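Local coordinates for RNA-binding protein Lsm (Halobacterium salinarum R1, PDB 6TFL), which binds RNA as an archaeal Sm-like (Lsm) protein, assembled as a ring of seven identical subunits, and probably acts as an RNA chaperone, at the interface of chains A and B. Coordinates in Å, arbitrary orientation; residue numbers count along the deposited sequence, not the author numbering. Chains: chain A/B, RNA-binding protein Lsm.

Contact 1: the interface of chains A and B. Residues chain A 24, 39-40, 54-55, 57; chain B 53, 55-56.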
loop_
_atom_site.group_PDB
_atom_site.type_symbol
_atom_site.label_atom_id
_atom_site.label_comp_id
_atom_site.label_asym_id
_atom_site.label_seq_id
_atom_site.Cartn_x
_atom_site.Cartn_y
_atom_site.Cartn_z
ATOM N N LYS A 24 -5.793 12.279 7.269
ATOM C CA LYS A 24 -4.629 12.782 6.541
ATOM C C LYS A 24 -4.933 14.081 5.817
ATOM O O LYS A 24 -4.036 14.910 5.642
ATOM C CB LYS A 24 -4.120 11.739 5.549
ATOM C CG LYS A 24 -3.597 10.497 6.222
ATOM C CD LYS A 24 -3.105 9.460 5.233
ATOM C CE LYS A 24 -2.615 8.244 5.994
ATOM N NZ LYS A 24 -2.053 7.237 5.076
ATOM N N HIS A 39 -8.342 -3.123 10.719
ATOM C CA HIS A 39 -7.689 -2.126 9.874
ATOM C C HIS A 39 -7.693 -0.740 10.493
ATOM O O HIS A 39 -7.154 0.196 9.888
ATOM C CB HIS A 39 -8.367 -2.028 8.512
ATOM C CG HIS A 39 -8.598 -3.347 7.854
ATOM N ND1 HIS A 39 -7.575 -4.101 7.324
ATOM C CD2 HIS A 39 -9.739 -4.043 7.630
ATOM C CE1 HIS A 39 -8.076 -5.211 6.805
ATOM N NE2 HIS A 39 -9.385 -5.201 6.981
ATOM N N MET A 40 -8.306 -0.588 11.663
ATOM C CA MET A 40 -8.577 0.697 12.286
ATOM C C MET A 40 -9.596 1.512 11.498
ATOM O O MET A 40 -9.610 2.744 11.603
ATOM C CB MET A 40 -7.299 1.521 12.519
ATOM C CG MET A 40 -7.232 2.147 13.898
ATOM S SD MET A 40 -5.778 3.207 14.180
ATOM C CE MET A 40 -4.624 1.990 14.804
ATOM N N GLY A 54 -9.816 3.192 7.776
ATOM C CA GLY A 54 -8.626 3.369 8.584
ATOM C C GLY A 54 -7.456 3.987 7.839
ATOM O O GLY A 54 -6.668 4.735 8.429
ATOM N N ASP A 55 -7.329 3.703 6.538
ATOM C CA ASP A 55 -6.183 4.200 5.794
ATOM C C ASP A 55 -6.087 5.723 5.800
ATOM O O ASP A 55 -5.005 6.252 5.548
ATOM C CB ASP A 55 -6.221 3.673 4.356
ATOM C CG ASP A 55 -7.228 4.417 3.474
ATOM O OD1 ASP A 55 -6.792 5.029 2.469
ATOM O OD2 ASP A 55 -8.453 4.379 3.773
ATOM N N VAL A 57 -6.642 7.558 8.569
ATOM C CA VAL A 57 -6.470 8.001 9.947
ATOM C C VAL A 57 -5.015 8.376 10.197
ATOM O O VAL A 57 -4.090 7.659 9.788
ATOM C CB VAL A 57 -6.935 6.911 10.921
ATOM C CG1 VAL A 57 -6.660 7.337 12.363
ATOM C CG2 VAL A 57 -8.412 6.601 10.688
ATOM N N ARG B 53 -1.526 5.973 14.018
ATOM C CA ARG B 53 -1.507 4.886 13.061
ATOM C C ARG B 53 -0.120 4.788 12.426
ATOM O O ARG B 53 0.446 5.791 11.978
ATOM C CB ARG B 53 -2.597 5.095 12.017
ATOM C CG ARG B 53 -2.965 3.826 11.311
ATOM C CD ARG B 53 -4.255 3.965 10.555
ATOM N NE ARG B 53 -4.579 2.723 9.865
ATOM C CZ ARG B 53 -4.104 2.399 8.671
ATOM N NH1 ARG B 53 -3.287 3.243 8.046
ATOM N NH2 ARG B 53 -4.456 1.249 8.101
ATOM N N ASP B 55 1.310 3.804 9.686
ATOM C CA ASP B 55 1.701 4.238 8.352
ATOM C C ASP B 55 1.973 5.743 8.263
ATOM O O ASP B 55 2.437 6.199 7.224
ATOM C CB ASP B 55 0.648 3.801 7.321
ATOM C CG ASP B 55 -0.487 4.801 7.152
ATOM O OD1 ASP B 55 -0.971 4.944 6.012
ATOM O OD2 ASP B 55 -0.929 5.422 8.135
ATOM N N ASN B 56 1.739 6.521 9.311
ATOM C CA ASN B 56 2.108 7.930 9.321
ATOM C C ASN B 56 3.472 8.174 9.949
ATOM O O ASN B 56 3.961 9.306 9.916
ATOM C CB ASN B 56 1.062 8.766 10.075
ATOM C CG ASN B 56 -0.349 8.572 9.542
ATOM O OD1 ASN B 56 -0.724 9.157 8.520
ATOM N ND2 ASN B 56 -1.139 7.750 10.234
#
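Between neighbouring Lsm ring subunits, the uridine-binding residue B:Arg53 shows how one long side chain can line a boundary. Its CG stands anti to the backbone N (chi1 -159°), and the chain runs extended to NE, where the last torsion (chi4 -85°) turns the guanidinium across the line of the chain. CB faces the carbonyl oxygen of A:Val57; CG and CD then slide past A:Met40 in the opposite sense, CD 4.0 Å from SD of A:Met40. The guanidinium lays one face against A:Gly54, whose carbonyl O lies 3.2 Å from NE of B:Arg53 but above the plane, a contact with the flat group rather than an N-H bond; CA of A:Asp55 sits over the same face. At the tip, NH2 makes a weak hydrogen bond to O of A:His39, while NH1 forms a salt bridge to OD2 of B:Asp55. NZ of the extended A:Lys24, tip to tip, makes a salt bridge and hydrogen bond to OD1 of B:Asp55 at 2.7 Å. The two nearby positive groups would probably favour the ionised carboxylate. ND2 of B:Asn56 donates to B:Arg53 O and, close to the amide plane, to a lone pair of A:Val57 O at 3.0 Å, with 162° at the hydrogen.

Contact 2: the interface of chains A and B. Residues chain A 7, 10-11, 62; chain B 43, 49, 51.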
loop_
_atom_site.group_PDB
_atom_site.type_symbol
_atom_site.label_atom_id
_atom_site.label_comp_id
_atom_site.label_asym_id
_atom_site.label_seq_id
_atom_site.Cartn_x
_atom_site.Cartn_y
_atom_site.Cartn_z
ATOM N N PRO A 7 -2.846 -0.608 20.816
ATOM C CA PRO A 7 -3.779 0.392 20.270
ATOM C C PRO A 7 -5.190 -0.128 20.037
ATOM O O PRO A 7 -6.148 0.564 20.398
ATOM C CB PRO A 7 -3.097 0.813 18.958
ATOM C CG PRO A 7 -1.650 0.612 19.215
ATOM C CD PRO A 7 -1.562 -0.622 20.091
ATOM N N VAL A 10 -6.810 -0.235 23.368
ATOM C CA VAL A 10 -7.252 1.075 23.827
ATOM C C VAL A 10 -8.557 1.463 23.137
ATOM O O VAL A 10 -9.436 2.080 23.745
ATOM C CB VAL A 10 -6.137 2.113 23.598
ATOM C CG1 VAL A 10 -6.607 3.515 23.959
ATOM C CG2 VAL A 10 -4.873 1.732 24.385
ATOM N N LEU A 11 -8.707 1.105 21.857
ATOM C CA LEU A 11 -9.964 1.363 21.155
ATOM C C LEU A 11 -11.118 0.560 21.754
ATOM O O LEU A 11 -12.239 1.067 21.869
ATOM C CB LEU A 11 -9.828 1.036 19.669
ATOM C CG LEU A 11 -9.000 1.982 18.800
ATOM C CD1 LEU A 11 -9.115 1.583 17.307
ATOM C CD2 LEU A 11 -9.412 3.424 19.025
ATOM N N PRO A 62 -8.704 9.196 22.307
ATOM C CA PRO A 62 -9.748 8.747 23.238
ATOM C C PRO A 62 -9.681 9.431 24.611
ATOM O O PRO A 62 -10.691 9.603 25.304
ATOM C CB PRO A 62 -9.462 7.255 23.375
ATOM C CG PRO A 62 -7.978 7.146 23.221
ATOM C CD PRO A 62 -7.582 8.237 22.223
ATOM O OXT PRO A 62 -8.612 9.831 25.080
ATOM N N VAL B 43 0.575 4.012 20.961
ATOM C CA VAL B 43 -0.199 4.811 21.895
ATOM C C VAL B 43 0.786 5.670 22.663
ATOM O O VAL B 43 1.637 5.135 23.379
ATOM C CB VAL B 43 -1.018 3.939 22.860
ATOM C CG1 VAL B 43 -1.986 4.800 23.617
ATOM C CG2 VAL B 43 -1.754 2.821 22.115
ATOM N N THR B 49 -4.264 10.757 25.933
ATOM C CA THR B 49 -3.871 9.637 25.096
ATOM C C THR B 49 -3.923 10.009 23.619
ATOM O O THR B 49 -4.847 10.689 23.165
ATOM C CB THR B 49 -4.771 8.440 25.379
ATOM O OG1 THR B 49 -4.546 8.015 26.720
ATOM C CG2 THR B 49 -4.443 7.286 24.474
ATOM N N ILE B 51 -3.480 7.819 20.033
ATOM C CA ILE B 51 -3.197 6.643 19.222
ATOM C C ILE B 51 -2.729 7.123 17.860
ATOM O O ILE B 51 -3.419 7.918 17.210
ATOM C CB ILE B 51 -4.433 5.742 19.087
ATOM C CG1 ILE B 51 -4.959 5.321 20.459
ATOM C CG2 ILE B 51 -4.093 4.516 18.271
ATOM C CD1 ILE B 51 -6.346 4.728 20.418
HETATM O O HOH W 1 -7.016 11.271 27.375
#
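Among the contacts seen, one water grips the backbone N of B:Thr49, 3.1 Å away and nearly straight on the N-H (165° at the hydrogen), and this same water lies 3.1 Å from OXT of the C-terminal carboxylate of A:Pro62. No direct polar bond joins the two sides here; the water carries the polar link beside an otherwise apolar packing. B:Ile51, on strand 49-52 and with 51 Å² hidden, is the middle of that packing; its CG1 lies anti to the carbonyl carbon (chi1 -57°) and its chain extends (chi2 166°) to push CD1 towards helix 7-13. CD1 of B:Ile51 meets CD2 of A:Leu11 at 3.6 Å and CG1 of A:Val10 at 3.8 Å; the A:Leu11 side chain crosses that of B:Ile51 obliquely, whereas those of A:Val10 and B:Ile51 run past each other in opposite directions. CG of the A:Pro62 ring also reaches CD1, while the other branch of B:Ile51, CG2, touches CB of A:Pro7. Beside it, on strand 42-45, B:Val43 turns CG2, the methyl anti to its carbonyl carbon, against CG of the A:Pro7 ring at 3.6 Å and tip to tip against CG2 of A:Val10. At the other end, the A:Pro62 ring crosses B:Thr49 at about a right angle, CG of A:Pro62 3.8 Å from CG2 of B:Thr49. The patch thus seats the N-terminal helix and C-terminus of one subunit against two strands of the next, helping to close the heptameric ring.

Contact 3: the interface of chains A and B. Residues chain A 3-7; chain B 15, 34-38, 41, 43.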
loop_
_atom_site.group_PDB
_atom_site.type_symbol
_atom_site.label_atom_id
_atom_site.label_comp_id
_atom_site.label_asym_id
_atom_site.label_seq_id
_atom_site.Cartn_x
_atom_site.Cartn_y
_atom_site.Cartn_z
ATOM N N MET A 3 3.808 -5.768 24.287
ATOM C CA MET A 3 3.219 -4.640 23.573
ATOM C C MET A 3 2.388 -3.715 24.456
ATOM O O MET A 3 1.728 -2.809 23.931
ATOM C CB MET A 3 2.366 -5.106 22.387
ATOM C CG MET A 3 3.157 -5.817 21.286
ATOM S SD MET A 3 2.100 -6.536 19.994
ATOM C CE MET A 3 3.327 -6.955 18.761
ATOM N N SER A 4 2.408 -3.895 25.774
ATOM C CA SER A 4 1.732 -2.939 26.654
ATOM C C SER A 4 0.227 -2.923 26.456
ATOM O O SER A 4 -0.419 -3.966 26.304
ATOM N N GLY A 5 -0.349 -1.724 26.467
ATOM C CA GLY A 5 -1.743 -1.555 26.092
ATOM C C GLY A 5 -1.867 -1.346 24.596
ATOM O O GLY A 5 -1.637 -0.237 24.097
ATOM N N ARG A 6 -2.199 -2.412 23.866
ATOM C CA ARG A 6 -2.207 -2.356 22.416
ATOM C C ARG A 6 -3.163 -1.270 21.932
ATOM O O ARG A 6 -4.184 -1.010 22.566
ATOM C CB ARG A 6 -2.622 -3.704 21.839
ATOM C CG ARG A 6 -1.583 -4.807 21.988
ATOM C CD ARG A 6 -2.205 -6.179 21.691
ATOM N NE ARG A 6 -1.225 -7.263 21.735
ATOM C CZ ARG A 6 -0.882 -7.911 22.843
ATOM N NH1 ARG A 6 -1.445 -7.588 24.003
ATOM N NH2 ARG A 6 0.030 -8.871 22.797
ATOM N N PRO A 7 -2.846 -0.608 20.816
ATOM C CA PRO A 7 -3.779 0.392 20.270
ATOM C C PRO A 7 -5.190 -0.128 20.037
ATOM O O PRO A 7 -6.148 0.564 20.398
ATOM C CB PRO A 7 -3.097 0.813 18.958
ATOM C CG PRO A 7 -1.650 0.612 19.215
ATOM C CD PRO A 7 -1.562 -0.622 20.091
ATOM N N LEU B 15 8.515 0.624 26.424
ATOM C CA LEU B 15 7.195 0.743 27.040
ATOM C C LEU B 15 7.300 1.395 28.413
ATOM O O LEU B 15 8.218 1.104 29.178
ATOM C CB LEU B 15 6.532 -0.631 27.183
ATOM C CG LEU B 15 5.974 -1.189 25.891
ATOM C CD1 LEU B 15 5.614 -2.662 26.056
ATOM C CD2 LEU B 15 4.780 -0.357 25.471
ATOM N N THR B 34 2.863 3.822 25.731
ATOM C CA THR B 34 2.123 2.856 26.529
ATOM C C THR B 34 1.685 1.622 25.747
ATOM O O THR B 34 1.239 0.649 26.363
ATOM C CB THR B 34 0.904 3.532 27.183
ATOM O OG1 THR B 34 0.121 4.200 26.185
ATOM C CG2 THR B 34 1.370 4.562 28.215
ATOM N N GLY B 35 1.810 1.618 24.427
ATOM C CA GLY B 35 1.539 0.404 23.673
ATOM C C GLY B 35 1.940 0.553 22.223
ATOM O O GLY B 35 2.180 1.657 21.729
ATOM N N TYR B 36 1.997 -0.590 21.544
ATOM C CA TYR B 36 2.314 -0.651 20.126
ATOM C C TYR B 36 1.796 -1.979 19.582
ATOM O O TYR B 36 1.499 -2.901 20.344
ATOM C CB TYR B 36 3.825 -0.504 19.877
ATOM C CG TYR B 36 4.628 -1.723 20.261
ATOM C CD1 TYR B 36 4.938 -2.711 19.323
ATOM C CD2 TYR B 36 5.091 -1.884 21.556
ATOM C CE1 TYR B 36 5.675 -3.838 19.683
ATOM C CE2 TYR B 36 5.821 -2.989 21.924
ATOM C CZ TYR B 36 6.107 -3.965 20.993
ATOM O OH TYR B 36 6.825 -5.061 21.391
ATOM N N ASP B 37 1.678 -2.077 18.262
ATOM C CA ASP B 37 1.390 -3.369 17.649
ATOM C C ASP B 37 2.346 -3.597 16.486
ATOM O O ASP B 37 3.234 -2.790 16.216
ATOM C CB ASP B 37 -0.083 -3.487 17.210
ATOM C CG ASP B 37 -0.500 -2.412 16.231
ATOM O OD1 ASP B 37 0.359 -1.901 15.473
ATOM O OD2 ASP B 37 -1.701 -2.057 16.233
ATOM N N GLN B 38 2.131 -4.706 15.784
ATOM C CA GLN B 38 3.021 -5.160 14.723
ATOM C C GLN B 38 3.035 -4.225 13.522
ATOM O O GLN B 38 3.965 -4.299 12.715
ATOM C CB GLN B 38 2.621 -6.571 14.284
ATOM C CG GLN B 38 1.126 -6.731 13.888
ATOM C CD GLN B 38 0.123 -6.668 15.080
ATOM O OE1 GLN B 38 0.496 -6.808 16.261
ATOM N NE2 GLN B 38 -1.154 -6.456 14.757
ATOM N N ASN B 41 1.654 0.893 14.867
ATOM C CA ASN B 41 0.731 1.756 15.596
ATOM C C ASN B 41 1.261 1.947 17.015
ATOM O O ASN B 41 1.742 0.999 17.643
ATOM C CB ASN B 41 -0.669 1.138 15.669
ATOM C CG ASN B 41 -1.299 0.879 14.299
ATOM O OD1 ASN B 41 -1.063 1.597 13.332
ATOM N ND2 ASN B 41 -2.142 -0.133 14.240
ATOM N N VAL B 43 0.575 4.012 20.961
ATOM C CA VAL B 43 -0.199 4.811 21.895
ATOM C C VAL B 43 0.786 5.670 22.663
ATOM O O VAL B 43 1.637 5.135 23.379
ATOM C CB VAL B 43 -1.018 3.939 22.860
ATOM C CG1 VAL B 43 -1.986 4.800 23.617
ATOM C CG2 VAL B 43 -1.754 2.821 22.115
HETATM O O HOH W 2 -1.633 2.059 25.842
#
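A short antiparallel backbone bridge, made by the N-terminal segment of one Lsm subunit on the edge of strand 32-36 of its neighbour, adds a main-chain clasp to the joint between ring subunits. A:Ser4 pairs with B:Gly35, and hydrogen bonds flank the pair: N of B:Tyr36 gives to a lone pair of A:Met3 O at 3.3 Å, and N of A:Gly5 gives to B:Thr34 O at 2.9 Å. Because both are backbone bonds, they hold the segment in register with little dependence on side chains. A water extends the clasp, lying 2.9 Å from A:Gly5 O and 2.8 Å from the hydroxyl OG1 of B:Thr34. Side-chain packing is led by A:Met3, whose CG is anti to the carbonyl carbon (chi1 -64°) and whose chain then runs extended, crossing B:Tyr36 at about a right angle. Chi1 of B:Tyr36 (73°) sets its ring between the backbone N and the carbonyl carbon, and one face of the phenol receives CG of A:Met3, 3.8 Å from the ring centroid and displaced towards the rim, a CH-pi contact. Farther out, SD passes CA of B:Asp37 and CE ends near OE1 of B:Gln38. The A:Pro7 ring lies with CG 3.7 Å from CB of B:Asn41, a uridine-binding residue whose amide ND2 is steadied by a 2.8 Å hydrogen bond to the syn lone pair of B:Asp37 OD2.

Contacts 2 and 3 form a nearly continuous surface: their C-alpha centres lie about 9 Å apart, and they share A:Pro7 and B:Val43, so the start of helix 7-13 and strand 42-45 serve both. Contact 1 lies farther off and is rich in charged groups; its C-alpha centre is about 13 Å from that of contact 2 and about 15 Å from that of contact 3. Strand 49-52, used in contact 2, leads directly into its B:Arg53. Uridine-pocket residues occur in contacts 1 and 3, which may tie subunit packing to RNA binding. Repeated around the heptamer, the three would together fix each subunit's orientation.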